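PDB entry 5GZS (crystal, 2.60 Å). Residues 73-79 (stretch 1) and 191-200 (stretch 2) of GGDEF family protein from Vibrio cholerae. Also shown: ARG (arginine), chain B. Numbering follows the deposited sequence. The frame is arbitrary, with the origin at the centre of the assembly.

Stretch 1 73-79: PTNIEYT
Stretch 2, residues 191-200: VQRLLRESIQ

Two polar clamps, one at each end of a small contact, hold a strand and the loop after it against a helix; touching residues lie at least 118 positions apart in sequence, and only 265 Å² is buried between the stretches. Residues 191-200 lie within a helix that runs past both ends of the stretch. Stretch 1 starts with Pro73 (-56/140), a kink at Thr74 (-115/-18) and Asn75 (-174/165); a weakly bonded strand entering from earlier in the chain covers roughly this first part, and Ile76 (-80/175), Glu77 (-137/115) and Tyr78 (-65/130) are loop. Strand and helix axes approach to 9.6 Å, with N-to-C directions 50° apart, so both chains advance in the same general sense: Asn75 CA lies 7.5 Å from Leu195 CA, and Tyr78 CA 8.6 Å from Gln200 CA.

At the first clamp, the Gln192 CA-to-CB bond runs sideways to stretch 1, but the end of its side chain (chi1 m, chi2 m) comes nearer; Gln192 NE2 donates to Thr74 O at 2.8 Å and 164°, a nearly straight bond to a backbone carbonyl. Beside it, Leu195 (m, t) points toward the strand and sets CD1 4.2 Å from Asn75 CB. The Asn75 side chain (chi1 p) is held within its own stretch: OD1 accepts a very short 2.5 Å bond from Thr74 OG1, and ND2 donates to Ile76 O at 2.7 Å.

Tyr78 (chi1 -79°, chi2 81°) supplies the second clamp and the largest covered area. Tyr78 CE1 meets Ile199 CG2 at 3.7 Å, an apolar contact oblique to the ring, while Tyr78 OH donates to Gln200 OE1 at 2.7 Å, near the ring plane. Gln200 reaches it with chi1 t and chi2 off-well at 102°. One water donates to both Tyr78 OH (2.7 Å) and Arg196 O (3.1 Å), linking the phenol to the helix backbone.

Glu77 points away from the helix, and its carboxylate binds the free arginine: ARG N to OE1 and ARG NH1 to OE2, each 2.8 Å.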

# COMPACT_ATOMS: atom_id res chain seq x y z
N PRO A 73 24.04 -0.21 19.22
CA PRO A 73 23.08 0.90 19.22
C PRO A 73 22.52 1.16 20.61
O PRO A 73 22.28 0.20 21.33
CB PRO A 73 21.99 0.43 18.24
CG PRO A 73 22.31 -0.98 17.90
CD PRO A 73 23.78 -1.15 18.12
N THR A 74 22.36 2.43 20.98
CA THR A 74 22.04 2.77 22.36
C THR A 74 20.68 3.40 22.44
O THR A 74 20.09 3.45 23.52
CB THR A 74 23.09 3.75 23.00
OG1 THR A 74 23.25 4.93 22.19
CG2 THR A 74 24.45 3.07 23.12
N ASN A 75 20.17 3.86 21.29
CA ASN A 75 18.90 4.63 21.24
C ASN A 75 18.42 4.93 19.83
O ASN A 75 19.18 4.81 18.87
CB ASN A 75 19.04 5.96 21.99
CG ASN A 75 20.24 6.77 21.50
OD1 ASN A 75 21.38 6.54 21.93
ND2 ASN A 75 19.99 7.71 20.57
N ILE A 76 17.16 5.34 19.72
CA ILE A 76 16.64 5.83 18.45
C ILE A 76 17.07 7.28 18.23
O ILE A 76 17.69 7.90 19.09
CB ILE A 76 15.08 5.74 18.34
CG1 ILE A 76 14.41 6.70 19.32
CG2 ILE A 76 14.58 4.31 18.51
CD1 ILE A 76 12.92 6.58 19.35
N GLU A 77 16.74 7.81 17.06
CA GLU A 77 17.05 9.18 16.74
C GLU A 77 15.83 9.80 16.06
O GLU A 77 15.42 9.38 14.97
CB GLU A 77 18.29 9.24 15.85
CG GLU A 77 18.75 10.61 15.43
CD GLU A 77 19.85 10.51 14.38
OE1 GLU A 77 19.68 9.70 13.44
OE2 GLU A 77 20.88 11.23 14.49
N TYR A 78 15.22 10.79 16.70
CA TYR A 78 14.06 11.45 16.10
C TYR A 78 14.50 12.17 14.81
O TYR A 78 15.49 12.91 14.80
CB TYR A 78 13.41 12.42 17.08
CG TYR A 78 12.53 11.77 18.12
CD1 TYR A 78 13.07 11.19 19.25
CD2 TYR A 78 11.14 11.76 17.97
CE1 TYR A 78 12.25 10.60 20.20
CE2 TYR A 78 10.33 11.18 18.90
CZ TYR A 78 10.88 10.60 20.01
OH TYR A 78 10.04 10.03 20.95
N THR A 79 13.77 11.92 13.73
CA THR A 79 14.16 12.36 12.41
C THR A 79 12.99 13.03 11.70
O THR A 79 11.89 12.47 11.63
CB THR A 79 14.70 11.19 11.56
OG1 THR A 79 15.91 10.70 12.15
CG2 THR A 79 14.99 11.64 10.11
N VAL A 191 18.01 3.81 32.22
CA VAL A 191 18.46 4.83 31.28
C VAL A 191 17.62 4.78 30.01
O VAL A 191 17.24 5.84 29.46
CB VAL A 191 19.96 4.66 30.96
CG1 VAL A 191 20.43 5.67 29.89
CG2 VAL A 191 20.78 4.77 32.26
N GLN A 192 17.35 3.56 29.55
CA GLN A 192 16.44 3.35 28.44
C GLN A 192 15.08 4.00 28.72
O GLN A 192 14.57 4.72 27.87
CB GLN A 192 16.28 1.87 28.14
CG GLN A 192 17.49 1.26 27.41
CD GLN A 192 17.75 1.93 26.05
OE1 GLN A 192 16.85 2.07 25.22
NE2 GLN A 192 18.99 2.34 25.82
N ARG A 193 14.51 3.78 29.89
CA ARG A 193 13.22 4.39 30.18
C ARG A 193 13.31 5.92 30.19
O ARG A 193 12.38 6.65 29.82
CB ARG A 193 12.67 3.88 31.51
CG ARG A 193 11.43 4.62 31.93
CD ARG A 193 10.63 3.87 32.98
NE ARG A 193 9.63 4.77 33.52
CZ ARG A 193 8.90 4.54 34.60
NH1 ARG A 193 9.05 3.40 35.27
NH2 ARG A 193 8.02 5.45 35.02
N LEU A 194 14.47 6.40 30.60
CA LEU A 194 14.72 7.82 30.65
C LEU A 194 14.86 8.44 29.25
O LEU A 194 14.44 9.59 29.02
CB LEU A 194 15.97 8.07 31.48
CG LEU A 194 16.51 9.49 31.45
CD1 LEU A 194 15.48 10.47 31.98
CD2 LEU A 194 17.80 9.55 32.26
N LEU A 195 15.45 7.68 28.33
CA LEU A 195 15.68 8.18 26.98
C LEU A 195 14.39 8.18 26.17
O LEU A 195 14.16 9.07 25.34
CB LEU A 195 16.75 7.35 26.26
CG LEU A 195 18.18 7.55 26.77
CD1 LEU A 195 19.14 6.55 26.13
CD2 LEU A 195 18.59 8.97 26.46
N ARG A 196 13.56 7.18 26.42
CA ARG A 196 12.28 7.09 25.75
C ARG A 196 11.44 8.28 26.10
O ARG A 196 10.93 8.99 25.24
CB ARG A 196 11.51 5.83 26.16
CG ARG A 196 12.01 4.54 25.65
CD ARG A 196 10.90 3.51 25.83
NE ARG A 196 10.45 3.44 27.22
CZ ARG A 196 10.91 2.56 28.11
NH1 ARG A 196 11.84 1.67 27.75
NH2 ARG A 196 10.43 2.56 29.36
N GLU A 197 11.25 8.50 27.39
CA GLU A 197 10.26 9.46 27.79
C GLU A 197 10.78 10.87 27.74
O GLU A 197 10.05 11.77 27.29
CB GLU A 197 9.74 9.14 29.17
CG GLU A 197 9.32 7.73 29.36
CD GLU A 197 9.00 7.44 30.79
OE1 GLU A 197 8.99 8.41 31.57
OE2 GLU A 197 8.80 6.26 31.12
N SER A 198 12.01 11.12 28.16
CA SER A 198 12.37 12.54 28.30
C SER A 198 12.56 13.17 26.94
O SER A 198 12.15 14.29 26.73
CB SER A 198 13.62 12.75 29.20
OG SER A 198 14.83 12.30 28.60
N ILE A 199 13.13 12.42 25.99
CA ILE A 199 13.31 12.94 24.65
C ILE A 199 11.98 13.14 23.94
O ILE A 199 11.78 14.15 23.24
CB ILE A 199 14.18 12.01 23.80
CG1 ILE A 199 15.52 11.78 24.47
CG2 ILE A 199 14.38 12.60 22.42
CD1 ILE A 199 16.17 13.06 24.97
N GLN A 200 11.08 12.18 24.10
CA GLN A 200 9.74 12.31 23.50
C GLN A 200 9.04 13.55 24.03
O GLN A 200 8.51 14.36 23.28
CB GLN A 200 8.91 11.07 23.79
CG GLN A 200 7.45 11.22 23.53
CD GLN A 200 7.04 10.57 22.24
OE1 GLN A 200 7.50 10.95 21.16
NE2 GLN A 200 6.19 9.55 22.35
N ARG B . 22.22 8.98 12.67
CA ARG B . 22.41 9.41 11.29
C ARG B . 23.85 9.18 10.85
O ARG B . 24.15 9.05 9.67
CB ARG B . 22.04 10.88 11.14
CG ARG B . 22.92 11.82 11.93
CD ARG B . 22.25 13.18 11.97
NE ARG B . 23.07 14.18 12.62
CZ ARG B . 23.24 14.25 13.93
NH1 ARG B . 22.66 13.37 14.74
NH2 ARG B . 24.01 15.20 14.43
OXT ARG B . 24.76 9.12 11.68
O HOH W 1 11.74 8.42 22.35